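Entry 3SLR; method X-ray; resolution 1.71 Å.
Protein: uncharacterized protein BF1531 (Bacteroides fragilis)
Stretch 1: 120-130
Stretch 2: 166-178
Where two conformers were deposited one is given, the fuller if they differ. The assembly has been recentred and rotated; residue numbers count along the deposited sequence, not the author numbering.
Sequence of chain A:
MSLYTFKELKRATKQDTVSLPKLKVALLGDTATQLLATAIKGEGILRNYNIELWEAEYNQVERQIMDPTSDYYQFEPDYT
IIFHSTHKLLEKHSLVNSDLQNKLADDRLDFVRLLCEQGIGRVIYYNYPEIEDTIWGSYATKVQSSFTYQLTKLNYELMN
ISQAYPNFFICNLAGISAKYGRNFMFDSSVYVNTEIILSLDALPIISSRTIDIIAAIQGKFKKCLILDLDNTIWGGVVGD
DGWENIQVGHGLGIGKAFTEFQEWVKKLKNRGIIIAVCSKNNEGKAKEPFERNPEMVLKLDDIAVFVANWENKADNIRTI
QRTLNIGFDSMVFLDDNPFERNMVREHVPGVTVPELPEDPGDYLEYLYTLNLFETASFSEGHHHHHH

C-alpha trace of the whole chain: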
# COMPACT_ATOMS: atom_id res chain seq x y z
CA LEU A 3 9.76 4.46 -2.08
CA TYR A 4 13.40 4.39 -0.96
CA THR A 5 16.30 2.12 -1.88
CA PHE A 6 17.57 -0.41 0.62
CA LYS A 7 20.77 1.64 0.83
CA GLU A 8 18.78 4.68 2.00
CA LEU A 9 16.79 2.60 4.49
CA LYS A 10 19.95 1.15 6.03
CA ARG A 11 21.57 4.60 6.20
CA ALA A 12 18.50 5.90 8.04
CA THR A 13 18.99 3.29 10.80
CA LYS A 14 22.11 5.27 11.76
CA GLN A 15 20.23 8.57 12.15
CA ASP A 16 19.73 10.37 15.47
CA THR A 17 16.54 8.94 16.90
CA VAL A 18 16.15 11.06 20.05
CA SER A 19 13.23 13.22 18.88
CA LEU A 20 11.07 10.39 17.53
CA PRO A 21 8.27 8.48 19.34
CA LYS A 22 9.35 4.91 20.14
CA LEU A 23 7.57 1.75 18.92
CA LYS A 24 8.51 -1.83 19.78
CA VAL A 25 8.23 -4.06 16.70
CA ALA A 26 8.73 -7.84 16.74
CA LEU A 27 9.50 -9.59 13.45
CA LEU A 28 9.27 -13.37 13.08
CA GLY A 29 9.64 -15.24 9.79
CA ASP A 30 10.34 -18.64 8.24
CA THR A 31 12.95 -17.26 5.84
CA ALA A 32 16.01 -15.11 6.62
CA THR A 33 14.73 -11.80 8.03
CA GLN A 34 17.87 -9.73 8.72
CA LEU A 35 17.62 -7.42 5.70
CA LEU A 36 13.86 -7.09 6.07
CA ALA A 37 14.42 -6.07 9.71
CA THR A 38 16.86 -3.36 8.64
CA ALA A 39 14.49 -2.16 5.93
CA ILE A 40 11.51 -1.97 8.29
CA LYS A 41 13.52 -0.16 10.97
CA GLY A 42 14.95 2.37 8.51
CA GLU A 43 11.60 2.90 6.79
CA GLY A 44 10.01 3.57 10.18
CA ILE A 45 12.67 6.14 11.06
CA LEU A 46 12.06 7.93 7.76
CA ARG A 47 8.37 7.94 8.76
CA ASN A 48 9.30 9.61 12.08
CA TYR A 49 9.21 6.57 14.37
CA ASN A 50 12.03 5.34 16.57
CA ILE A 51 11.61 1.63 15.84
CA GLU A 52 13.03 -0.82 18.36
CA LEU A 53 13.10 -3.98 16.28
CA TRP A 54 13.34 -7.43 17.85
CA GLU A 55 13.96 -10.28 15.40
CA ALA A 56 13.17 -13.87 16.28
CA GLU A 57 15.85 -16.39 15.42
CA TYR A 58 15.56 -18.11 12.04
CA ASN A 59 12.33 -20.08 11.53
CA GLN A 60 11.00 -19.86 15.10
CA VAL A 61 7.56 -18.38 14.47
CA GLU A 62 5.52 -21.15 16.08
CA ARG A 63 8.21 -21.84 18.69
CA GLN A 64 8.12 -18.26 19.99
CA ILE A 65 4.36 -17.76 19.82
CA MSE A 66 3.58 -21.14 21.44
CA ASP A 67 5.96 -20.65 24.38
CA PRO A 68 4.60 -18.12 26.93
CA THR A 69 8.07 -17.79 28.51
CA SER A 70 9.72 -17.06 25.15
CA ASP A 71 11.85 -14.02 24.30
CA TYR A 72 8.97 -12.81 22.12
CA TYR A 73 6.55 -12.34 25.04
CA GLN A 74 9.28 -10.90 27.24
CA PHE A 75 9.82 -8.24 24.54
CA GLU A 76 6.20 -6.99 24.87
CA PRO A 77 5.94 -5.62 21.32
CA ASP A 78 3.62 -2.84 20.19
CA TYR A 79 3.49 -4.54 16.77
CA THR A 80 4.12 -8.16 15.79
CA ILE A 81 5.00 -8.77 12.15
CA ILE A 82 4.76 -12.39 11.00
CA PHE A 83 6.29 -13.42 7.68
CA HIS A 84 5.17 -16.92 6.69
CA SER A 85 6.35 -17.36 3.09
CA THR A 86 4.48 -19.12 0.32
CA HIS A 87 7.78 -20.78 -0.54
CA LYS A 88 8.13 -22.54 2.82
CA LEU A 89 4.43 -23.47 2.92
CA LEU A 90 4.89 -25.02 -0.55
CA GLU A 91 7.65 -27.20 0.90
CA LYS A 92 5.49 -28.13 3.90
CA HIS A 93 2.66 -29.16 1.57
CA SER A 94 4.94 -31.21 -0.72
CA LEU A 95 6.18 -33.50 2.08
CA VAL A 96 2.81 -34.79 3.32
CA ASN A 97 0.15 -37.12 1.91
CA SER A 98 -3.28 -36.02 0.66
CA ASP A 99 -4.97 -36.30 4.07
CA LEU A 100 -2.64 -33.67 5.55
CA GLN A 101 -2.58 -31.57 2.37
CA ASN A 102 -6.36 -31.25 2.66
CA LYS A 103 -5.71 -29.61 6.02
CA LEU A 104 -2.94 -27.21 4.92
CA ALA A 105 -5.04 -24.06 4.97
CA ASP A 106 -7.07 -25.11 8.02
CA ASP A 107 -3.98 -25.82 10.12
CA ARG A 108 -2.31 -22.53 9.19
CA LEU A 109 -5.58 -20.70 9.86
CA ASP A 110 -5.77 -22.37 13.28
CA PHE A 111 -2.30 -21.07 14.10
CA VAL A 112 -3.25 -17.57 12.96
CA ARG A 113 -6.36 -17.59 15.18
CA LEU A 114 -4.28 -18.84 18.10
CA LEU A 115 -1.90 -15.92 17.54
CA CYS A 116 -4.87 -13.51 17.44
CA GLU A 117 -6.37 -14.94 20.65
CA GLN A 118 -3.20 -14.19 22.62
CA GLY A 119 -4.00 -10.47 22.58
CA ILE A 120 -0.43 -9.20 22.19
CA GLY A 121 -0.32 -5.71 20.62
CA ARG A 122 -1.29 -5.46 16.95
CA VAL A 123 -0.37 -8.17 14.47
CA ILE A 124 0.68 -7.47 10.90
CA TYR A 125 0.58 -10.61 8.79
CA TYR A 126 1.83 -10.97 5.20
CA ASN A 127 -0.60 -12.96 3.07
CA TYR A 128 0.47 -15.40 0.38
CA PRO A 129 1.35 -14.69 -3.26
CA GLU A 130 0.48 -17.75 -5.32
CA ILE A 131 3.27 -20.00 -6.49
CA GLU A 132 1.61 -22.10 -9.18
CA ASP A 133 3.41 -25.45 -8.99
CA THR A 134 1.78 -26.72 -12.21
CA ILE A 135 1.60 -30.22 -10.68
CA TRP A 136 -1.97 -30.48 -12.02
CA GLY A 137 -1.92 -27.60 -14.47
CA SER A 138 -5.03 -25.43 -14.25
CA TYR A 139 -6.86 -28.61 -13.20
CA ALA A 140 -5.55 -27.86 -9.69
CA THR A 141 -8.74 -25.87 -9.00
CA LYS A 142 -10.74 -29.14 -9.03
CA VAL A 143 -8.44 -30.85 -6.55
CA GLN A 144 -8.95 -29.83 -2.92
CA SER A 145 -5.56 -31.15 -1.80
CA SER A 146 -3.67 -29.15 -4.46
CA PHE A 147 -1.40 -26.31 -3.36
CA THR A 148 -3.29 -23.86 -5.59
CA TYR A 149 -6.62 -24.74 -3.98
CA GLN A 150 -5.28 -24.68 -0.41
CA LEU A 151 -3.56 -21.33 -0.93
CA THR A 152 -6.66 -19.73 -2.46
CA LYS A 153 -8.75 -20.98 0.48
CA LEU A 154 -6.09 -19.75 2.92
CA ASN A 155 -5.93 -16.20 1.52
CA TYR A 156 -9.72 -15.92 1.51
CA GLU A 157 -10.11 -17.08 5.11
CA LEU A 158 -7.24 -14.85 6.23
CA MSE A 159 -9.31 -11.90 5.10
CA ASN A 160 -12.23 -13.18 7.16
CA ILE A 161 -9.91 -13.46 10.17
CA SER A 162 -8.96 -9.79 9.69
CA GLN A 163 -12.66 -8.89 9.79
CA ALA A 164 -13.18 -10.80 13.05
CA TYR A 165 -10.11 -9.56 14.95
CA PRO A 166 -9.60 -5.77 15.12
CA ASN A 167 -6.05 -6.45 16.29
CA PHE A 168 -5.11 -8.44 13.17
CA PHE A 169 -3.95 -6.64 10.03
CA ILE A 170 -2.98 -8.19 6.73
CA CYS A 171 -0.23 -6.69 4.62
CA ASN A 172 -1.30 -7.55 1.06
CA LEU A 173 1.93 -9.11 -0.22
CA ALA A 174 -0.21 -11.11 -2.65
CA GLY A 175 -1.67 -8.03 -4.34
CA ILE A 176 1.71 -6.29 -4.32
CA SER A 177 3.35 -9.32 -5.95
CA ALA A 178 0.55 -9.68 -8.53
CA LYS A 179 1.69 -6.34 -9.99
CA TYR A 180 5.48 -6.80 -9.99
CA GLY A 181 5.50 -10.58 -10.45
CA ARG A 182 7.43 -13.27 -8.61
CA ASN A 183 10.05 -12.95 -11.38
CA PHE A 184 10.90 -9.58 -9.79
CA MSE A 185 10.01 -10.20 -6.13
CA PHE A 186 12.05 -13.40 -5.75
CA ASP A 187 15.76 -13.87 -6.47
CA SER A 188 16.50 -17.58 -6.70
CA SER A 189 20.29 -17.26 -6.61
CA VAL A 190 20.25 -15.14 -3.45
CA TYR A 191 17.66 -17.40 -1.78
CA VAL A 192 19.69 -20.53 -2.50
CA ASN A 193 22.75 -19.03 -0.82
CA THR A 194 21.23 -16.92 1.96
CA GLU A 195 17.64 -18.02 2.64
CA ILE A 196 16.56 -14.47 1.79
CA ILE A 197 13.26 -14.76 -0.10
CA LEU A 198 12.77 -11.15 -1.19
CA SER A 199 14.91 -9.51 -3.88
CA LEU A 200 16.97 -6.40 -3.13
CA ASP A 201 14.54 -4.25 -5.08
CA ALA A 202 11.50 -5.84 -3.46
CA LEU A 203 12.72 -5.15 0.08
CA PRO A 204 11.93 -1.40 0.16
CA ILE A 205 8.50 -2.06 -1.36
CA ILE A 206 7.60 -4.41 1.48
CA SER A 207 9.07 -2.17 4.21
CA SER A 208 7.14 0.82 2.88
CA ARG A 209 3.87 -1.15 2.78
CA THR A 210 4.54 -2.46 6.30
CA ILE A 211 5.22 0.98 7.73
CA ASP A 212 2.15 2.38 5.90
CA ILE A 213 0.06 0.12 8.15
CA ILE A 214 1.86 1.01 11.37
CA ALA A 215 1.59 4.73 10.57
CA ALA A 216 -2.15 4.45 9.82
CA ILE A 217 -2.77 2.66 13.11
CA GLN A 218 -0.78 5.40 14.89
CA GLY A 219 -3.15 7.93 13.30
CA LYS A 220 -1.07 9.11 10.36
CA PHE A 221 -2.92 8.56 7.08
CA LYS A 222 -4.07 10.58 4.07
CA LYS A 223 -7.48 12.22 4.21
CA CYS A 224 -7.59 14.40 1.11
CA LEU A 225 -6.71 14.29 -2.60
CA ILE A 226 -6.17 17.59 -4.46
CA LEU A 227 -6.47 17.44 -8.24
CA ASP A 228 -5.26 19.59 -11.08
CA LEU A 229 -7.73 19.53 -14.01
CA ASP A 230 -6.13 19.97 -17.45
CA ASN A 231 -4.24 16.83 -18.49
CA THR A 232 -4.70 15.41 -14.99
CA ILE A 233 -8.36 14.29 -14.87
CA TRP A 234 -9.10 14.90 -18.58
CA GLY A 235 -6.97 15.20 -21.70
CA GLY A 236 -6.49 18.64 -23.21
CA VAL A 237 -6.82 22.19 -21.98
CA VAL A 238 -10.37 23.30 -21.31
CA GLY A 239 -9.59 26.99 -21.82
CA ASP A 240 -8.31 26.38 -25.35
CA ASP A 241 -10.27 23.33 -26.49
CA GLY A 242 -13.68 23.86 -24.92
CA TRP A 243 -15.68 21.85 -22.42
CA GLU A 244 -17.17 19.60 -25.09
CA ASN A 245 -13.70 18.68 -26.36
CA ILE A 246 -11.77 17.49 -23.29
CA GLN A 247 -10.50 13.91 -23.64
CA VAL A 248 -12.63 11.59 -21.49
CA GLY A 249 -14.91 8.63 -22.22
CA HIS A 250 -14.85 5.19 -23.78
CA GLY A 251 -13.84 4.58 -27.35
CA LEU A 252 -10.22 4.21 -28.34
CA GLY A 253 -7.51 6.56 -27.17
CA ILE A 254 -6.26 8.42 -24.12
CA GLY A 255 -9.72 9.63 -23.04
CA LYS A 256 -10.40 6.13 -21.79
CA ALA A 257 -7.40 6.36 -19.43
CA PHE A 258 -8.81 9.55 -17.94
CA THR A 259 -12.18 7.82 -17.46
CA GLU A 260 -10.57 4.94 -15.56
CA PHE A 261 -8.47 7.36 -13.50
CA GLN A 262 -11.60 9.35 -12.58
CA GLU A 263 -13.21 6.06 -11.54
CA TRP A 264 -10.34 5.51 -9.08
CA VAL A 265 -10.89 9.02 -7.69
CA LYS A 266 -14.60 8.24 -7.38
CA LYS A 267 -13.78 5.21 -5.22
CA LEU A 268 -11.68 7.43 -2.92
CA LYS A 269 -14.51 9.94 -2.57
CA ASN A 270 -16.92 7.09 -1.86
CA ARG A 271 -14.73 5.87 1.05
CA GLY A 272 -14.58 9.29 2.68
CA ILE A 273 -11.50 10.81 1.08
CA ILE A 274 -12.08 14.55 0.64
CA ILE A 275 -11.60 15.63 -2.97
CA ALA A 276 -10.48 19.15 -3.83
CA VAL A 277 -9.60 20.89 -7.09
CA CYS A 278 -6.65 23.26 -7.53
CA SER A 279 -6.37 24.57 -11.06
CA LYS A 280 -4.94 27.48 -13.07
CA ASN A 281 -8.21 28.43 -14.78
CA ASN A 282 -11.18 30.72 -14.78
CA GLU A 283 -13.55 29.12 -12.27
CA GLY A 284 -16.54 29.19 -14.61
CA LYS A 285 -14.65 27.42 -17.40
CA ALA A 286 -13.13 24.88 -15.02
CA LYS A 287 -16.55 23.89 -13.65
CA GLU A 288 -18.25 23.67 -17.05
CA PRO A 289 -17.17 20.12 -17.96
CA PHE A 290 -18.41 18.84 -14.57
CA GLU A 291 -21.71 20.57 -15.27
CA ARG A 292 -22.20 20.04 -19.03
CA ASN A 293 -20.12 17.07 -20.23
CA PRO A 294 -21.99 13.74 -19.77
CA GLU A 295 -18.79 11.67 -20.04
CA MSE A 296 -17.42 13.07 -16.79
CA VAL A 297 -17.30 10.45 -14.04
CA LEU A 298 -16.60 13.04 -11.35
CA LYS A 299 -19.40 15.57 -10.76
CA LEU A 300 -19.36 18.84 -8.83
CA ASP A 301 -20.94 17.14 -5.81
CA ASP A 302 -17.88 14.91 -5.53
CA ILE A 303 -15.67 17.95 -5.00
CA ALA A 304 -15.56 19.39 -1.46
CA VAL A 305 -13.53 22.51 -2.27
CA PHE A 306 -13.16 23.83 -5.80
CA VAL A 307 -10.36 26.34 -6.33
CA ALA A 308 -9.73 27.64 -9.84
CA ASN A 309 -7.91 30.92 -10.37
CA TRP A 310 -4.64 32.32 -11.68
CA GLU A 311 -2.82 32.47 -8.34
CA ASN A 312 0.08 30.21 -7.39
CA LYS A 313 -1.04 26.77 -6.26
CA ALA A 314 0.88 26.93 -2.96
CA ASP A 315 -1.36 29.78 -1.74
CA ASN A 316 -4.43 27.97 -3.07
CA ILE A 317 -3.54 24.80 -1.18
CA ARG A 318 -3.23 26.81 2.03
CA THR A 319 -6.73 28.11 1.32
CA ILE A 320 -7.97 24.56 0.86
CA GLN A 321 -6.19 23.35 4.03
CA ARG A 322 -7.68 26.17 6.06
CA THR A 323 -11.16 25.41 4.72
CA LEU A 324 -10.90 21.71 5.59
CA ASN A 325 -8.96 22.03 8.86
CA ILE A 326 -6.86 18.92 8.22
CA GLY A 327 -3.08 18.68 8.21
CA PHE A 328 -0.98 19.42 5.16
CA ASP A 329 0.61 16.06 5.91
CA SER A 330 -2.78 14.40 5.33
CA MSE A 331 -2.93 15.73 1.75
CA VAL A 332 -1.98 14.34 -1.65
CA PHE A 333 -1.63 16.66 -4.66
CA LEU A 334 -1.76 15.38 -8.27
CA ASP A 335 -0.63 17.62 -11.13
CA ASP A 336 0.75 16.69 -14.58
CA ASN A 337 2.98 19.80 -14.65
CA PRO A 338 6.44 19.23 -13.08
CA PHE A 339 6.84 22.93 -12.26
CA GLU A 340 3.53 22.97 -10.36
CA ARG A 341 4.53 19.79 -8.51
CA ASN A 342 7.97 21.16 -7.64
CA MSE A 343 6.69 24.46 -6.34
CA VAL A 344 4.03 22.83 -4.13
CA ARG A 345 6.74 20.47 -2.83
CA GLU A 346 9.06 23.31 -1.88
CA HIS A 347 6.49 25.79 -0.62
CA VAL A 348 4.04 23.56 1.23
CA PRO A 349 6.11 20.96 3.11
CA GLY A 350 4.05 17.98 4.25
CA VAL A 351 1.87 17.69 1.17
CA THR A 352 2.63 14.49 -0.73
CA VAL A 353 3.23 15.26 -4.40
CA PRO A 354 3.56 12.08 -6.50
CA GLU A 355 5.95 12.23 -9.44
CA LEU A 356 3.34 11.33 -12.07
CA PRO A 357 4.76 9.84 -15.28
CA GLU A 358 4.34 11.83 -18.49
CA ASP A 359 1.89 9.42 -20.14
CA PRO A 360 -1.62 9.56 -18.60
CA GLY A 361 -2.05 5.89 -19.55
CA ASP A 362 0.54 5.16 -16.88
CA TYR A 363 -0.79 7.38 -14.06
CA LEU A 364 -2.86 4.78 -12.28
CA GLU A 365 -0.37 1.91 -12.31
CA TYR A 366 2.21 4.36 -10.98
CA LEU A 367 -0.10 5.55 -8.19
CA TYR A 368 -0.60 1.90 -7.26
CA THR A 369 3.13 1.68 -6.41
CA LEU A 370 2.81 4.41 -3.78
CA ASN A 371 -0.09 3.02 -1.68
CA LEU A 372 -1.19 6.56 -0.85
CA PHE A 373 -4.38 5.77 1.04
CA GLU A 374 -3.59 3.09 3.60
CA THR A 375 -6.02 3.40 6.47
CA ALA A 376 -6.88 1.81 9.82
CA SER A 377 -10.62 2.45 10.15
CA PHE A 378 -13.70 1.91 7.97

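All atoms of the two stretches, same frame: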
# COMPACT_ATOMS: atom_id res chain seq x y z
N ILE A 120 -1.74 -9.81 21.97
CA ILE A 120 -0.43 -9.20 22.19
C ILE A 120 -0.11 -8.06 21.20
O ILE A 120 0.52 -8.28 20.17
CB ILE A 120 0.67 -10.27 22.09
CG1 ILE A 120 2.03 -9.71 22.50
CG2 ILE A 120 0.65 -10.93 20.70
CD1 ILE A 120 2.18 -9.57 23.99
N GLY A 121 -0.52 -6.83 21.53
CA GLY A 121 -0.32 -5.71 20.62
C GLY A 121 -1.08 -5.96 19.33
O GLY A 121 -2.00 -6.77 19.29
N ARG A 122 -0.69 -5.26 18.27
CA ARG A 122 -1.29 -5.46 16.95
C ARG A 122 -0.43 -6.41 16.13
O ARG A 122 0.79 -6.40 16.23
CB ARG A 122 -1.47 -4.14 16.22
CG ARG A 122 -2.69 -3.33 16.65
CD ARG A 122 -2.32 -2.25 17.64
NE ARG A 122 -3.44 -1.35 17.88
CZ ARG A 122 -3.35 -0.19 18.51
NH1 ARG A 122 -2.17 0.23 18.96
NH2 ARG A 122 -4.43 0.57 18.67
N VAL A 123 -1.08 -7.24 15.32
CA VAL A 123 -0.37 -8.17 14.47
C VAL A 123 -0.46 -7.70 13.03
O VAL A 123 -1.52 -7.30 12.58
CB VAL A 123 -0.98 -9.59 14.58
CG1 VAL A 123 -0.40 -10.53 13.50
CG2 VAL A 123 -0.74 -10.14 15.97
N ILE A 124 0.67 -7.70 12.33
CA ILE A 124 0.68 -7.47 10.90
C ILE A 124 1.17 -8.75 10.22
O ILE A 124 2.26 -9.26 10.53
CB ILE A 124 1.58 -6.28 10.52
CG1 ILE A 124 1.08 -5.01 11.20
CG2 ILE A 124 1.60 -6.10 9.01
CD1 ILE A 124 2.05 -3.85 11.10
N TYR A 125 0.36 -9.27 9.31
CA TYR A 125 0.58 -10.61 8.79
C TYR A 125 0.61 -10.56 7.26
O TYR A 125 -0.38 -10.15 6.64
CB TYR A 125 -0.54 -11.54 9.27
CG TYR A 125 -0.29 -13.02 9.01
CD1 TYR A 125 -0.61 -13.59 7.79
CD2 TYR A 125 0.26 -13.84 9.98
CE1 TYR A 125 -0.38 -14.93 7.54
CE2 TYR A 125 0.49 -15.19 9.75
CZ TYR A 125 0.17 -15.73 8.52
OH TYR A 125 0.40 -17.05 8.27
N TYR A 126 1.74 -10.93 6.66
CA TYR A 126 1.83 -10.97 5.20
C TYR A 126 1.02 -12.14 4.66
O TYR A 126 1.21 -13.27 5.08
CB TYR A 126 3.29 -11.12 4.73
CG TYR A 126 4.19 -10.00 5.18
CD1 TYR A 126 5.17 -10.21 6.14
CD2 TYR A 126 4.05 -8.71 4.65
CE1 TYR A 126 5.99 -9.17 6.56
CE2 TYR A 126 4.87 -7.67 5.08
CZ TYR A 126 5.84 -7.91 6.03
OH TYR A 126 6.65 -6.87 6.47
N ASN A 127 0.10 -11.87 3.73
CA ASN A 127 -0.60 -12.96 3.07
C ASN A 127 0.27 -13.57 1.98
O ASN A 127 1.46 -13.26 1.88
CB ASN A 127 -2.00 -12.54 2.55
CG ASN A 127 -1.94 -11.47 1.48
OD1 ASN A 127 -0.86 -11.00 1.09
ND2 ASN A 127 -3.13 -11.06 0.99
N TYR A 128 -0.31 -14.45 1.18
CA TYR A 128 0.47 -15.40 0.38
C TYR A 128 0.35 -15.22 -1.13
O TYR A 128 -0.67 -15.57 -1.72
CB TYR A 128 0.05 -16.84 0.74
CG TYR A 128 0.27 -17.23 2.19
CD1 TYR A 128 -0.72 -17.01 3.15
CD2 TYR A 128 1.44 -17.85 2.59
CE1 TYR A 128 -0.51 -17.38 4.49
CE2 TYR A 128 1.65 -18.25 3.90
CZ TYR A 128 0.67 -18.00 4.84
OH TYR A 128 0.90 -18.39 6.15
N PRO A 129 1.40 -14.70 -1.79
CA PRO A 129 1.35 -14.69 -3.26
C PRO A 129 1.34 -16.12 -3.79
O PRO A 129 2.06 -16.98 -3.27
CB PRO A 129 2.66 -14.01 -3.67
CG PRO A 129 3.22 -13.38 -2.40
CD PRO A 129 2.67 -14.18 -1.25
N GLU A 130 0.56 -16.38 -4.83
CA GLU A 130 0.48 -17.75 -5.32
C GLU A 130 1.77 -18.17 -6.03
O GLU A 130 2.28 -17.45 -6.88
CB GLU A 130 -0.72 -17.92 -6.25
CG GLU A 130 -0.83 -19.36 -6.83
CD GLU A 130 -2.03 -19.55 -7.73
OE1 GLU A 130 -2.94 -18.69 -7.71
OE2 GLU A 130 -2.07 -20.57 -8.47
N PRO A 166 -10.01 -7.16 15.36
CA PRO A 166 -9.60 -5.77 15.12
C PRO A 166 -8.10 -5.57 15.26
O PRO A 166 -7.55 -4.60 14.71
CB PRO A 166 -10.33 -4.99 16.22
CG PRO A 166 -11.53 -5.83 16.53
CD PRO A 166 -11.03 -7.25 16.43
N ASN A 167 -7.47 -6.50 15.97
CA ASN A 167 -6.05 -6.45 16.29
C ASN A 167 -5.18 -7.01 15.17
O ASN A 167 -3.96 -6.79 15.14
CB ASN A 167 -5.80 -7.21 17.60
CG ASN A 167 -6.60 -8.52 17.70
OD1 ASN A 167 -7.84 -8.52 17.72
ND2 ASN A 167 -5.88 -9.64 17.77
N PHE A 168 -5.81 -7.71 14.22
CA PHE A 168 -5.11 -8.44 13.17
C PHE A 168 -5.18 -7.71 11.84
O PHE A 168 -6.26 -7.53 11.28
CB PHE A 168 -5.71 -9.84 13.03
CG PHE A 168 -5.03 -10.72 12.01
CD1 PHE A 168 -3.83 -11.34 12.31
CD2 PHE A 168 -5.59 -10.93 10.76
CE1 PHE A 168 -3.21 -12.16 11.38
CE2 PHE A 168 -4.98 -11.76 9.83
CZ PHE A 168 -3.79 -12.38 10.14
N PHE A 169 -4.03 -7.30 11.32
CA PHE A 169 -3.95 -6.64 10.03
C PHE A 169 -3.17 -7.46 9.03
O PHE A 169 -2.08 -7.97 9.32
CB PHE A 169 -3.27 -5.28 10.17
CG PHE A 169 -4.02 -4.33 11.04
CD1 PHE A 169 -3.94 -4.42 12.43
CD2 PHE A 169 -4.79 -3.32 10.48
CE1 PHE A 169 -4.64 -3.54 13.23
CE2 PHE A 169 -5.48 -2.43 11.29
CZ PHE A 169 -5.41 -2.55 12.66
N ILE A 170 -3.71 -7.59 7.82
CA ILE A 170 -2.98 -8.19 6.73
C ILE A 170 -2.16 -7.11 6.03
O ILE A 170 -2.60 -5.96 5.90
CB ILE A 170 -3.96 -8.84 5.74
CG1 ILE A 170 -4.59 -10.08 6.40
CG2 ILE A 170 -3.24 -9.21 4.45
CD1 ILE A 170 -5.90 -10.55 5.79
N CYS A 171 -0.94 -7.47 5.62
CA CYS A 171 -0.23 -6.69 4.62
C CYS A 171 -0.33 -7.48 3.31
O CYS A 171 0.07 -8.64 3.25
CB CYS A 171 1.22 -6.48 5.02
SG CYS A 171 2.18 -5.49 3.84
N ASN A 172 -0.88 -6.84 2.28
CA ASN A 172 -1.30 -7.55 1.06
C ASN A 172 -0.15 -7.86 0.11
O ASN A 172 -0.12 -7.40 -1.04
CB ASN A 172 -2.39 -6.74 0.35
CG ASN A 172 -3.11 -7.54 -0.73
OD1 ASN A 172 -2.94 -8.75 -0.85
ND2 ASN A 172 -3.94 -6.86 -1.51
N LEU A 173 0.79 -8.66 0.59
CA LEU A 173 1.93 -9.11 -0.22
C LEU A 173 1.46 -9.75 -1.52
O LEU A 173 2.09 -9.59 -2.57
CB LEU A 173 2.79 -10.08 0.61
CG LEU A 173 4.04 -10.65 -0.07
CD1 LEU A 173 4.92 -9.53 -0.58
CD2 LEU A 173 4.79 -11.55 0.91
N ALA A 174 0.33 -10.45 -1.47
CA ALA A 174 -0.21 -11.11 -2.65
C ALA A 174 -0.57 -10.11 -3.75
O ALA A 174 -0.19 -10.28 -4.91
CB ALA A 174 -1.43 -11.97 -2.29
N GLY A 175 -1.27 -9.04 -3.37
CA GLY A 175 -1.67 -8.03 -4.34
C GLY A 175 -0.47 -7.24 -4.85
O GLY A 175 -0.41 -6.86 -6.02
N ILE A 176 0.47 -6.96 -3.95
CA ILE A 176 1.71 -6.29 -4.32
C ILE A 176 2.44 -7.14 -5.37
O ILE A 176 2.84 -6.64 -6.43
CB ILE A 176 2.62 -6.10 -3.07
CG1 ILE A 176 1.94 -5.18 -2.07
CG2 ILE A 176 4.00 -5.57 -3.47
CD1 ILE A 176 2.55 -5.23 -0.67
N SER A 177 2.62 -8.42 -5.07
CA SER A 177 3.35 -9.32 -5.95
C SER A 177 2.64 -9.54 -7.29
O SER A 177 3.30 -9.76 -8.31
CB SER A 177 3.59 -10.66 -5.24
OG SER A 177 4.41 -10.50 -4.09
N ALA A 178 1.31 -9.51 -7.28
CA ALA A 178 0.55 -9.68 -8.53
C ALA A 178 0.95 -8.61 -9.55
O ALA A 178 0.96 -8.86 -10.74
CB ALA A 178 -0.95 -9.65 -8.29

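Two parallel strands, 122-126 and 168-171, lie side by side, and the chain after each stays in contact.

Stretch 2 enters through Asn-167, whose carbonyl O accepts from Val-123 N at 2.9 Å. This is the first rung of a parallel ladder, in which alternate residues of one strand reach both ways to the other.

Phe-168 shares a face of the sheet with Val-123, Tyr-125 and Ile-170. Its CD1 meets Val-123 CG1 at 3.7 Å and its CE1 meets Tyr-125 CB at 3.5 Å, filling this buried apolar space; the Tyr-125 and Phe-168 rings meet obliquely. Tyr-125 adds a polar end, its OH hydrogen-bonding Tyr-128 OH at 2.6 Å.

Phe-169 carries the next rungs: its N donates to Val-123 O and its O accepts from Tyr-125 N, both at 2.8 Å. Its side chain lies on the other face, with CE1 3.9 Å from the aliphatic CG of Arg-122. Branched Ile-170 suits the extended backbone, and its CA approaches Tyr-125 O at 3.3 Å in a CA-H...O contact.

Compact Cys-171 fits between larger neighbours, its CB 4.0 Å from Ile-124 CG2 and 3.6 Å from Tyr-126 CD2. Its N donates to Tyr-125 O at 2.9 Å, and its O receives Asn-127 N at 3.3 Å.

Here the ladder gives way to side-chain amides. Asn-172 caps the helix, its OD1 accepting from Gly-175 N at 3.0 Å and also from Asn-127 ND2 at 3.0 Å. Asn-127 uses both ends of its amide, for its OD1 accepts from Ala-174 N at 2.9 Å, satisfying a free first-turn NH.

Leu-173 points toward stretch 1, its CG 3.7 Å from Pro-129 CG. Small Ala-174 allows close backbone approach, its CA 4.0 Å from Pro-129 CA. Ser-177 returns its OG to Leu-173 O at 2.9 Å.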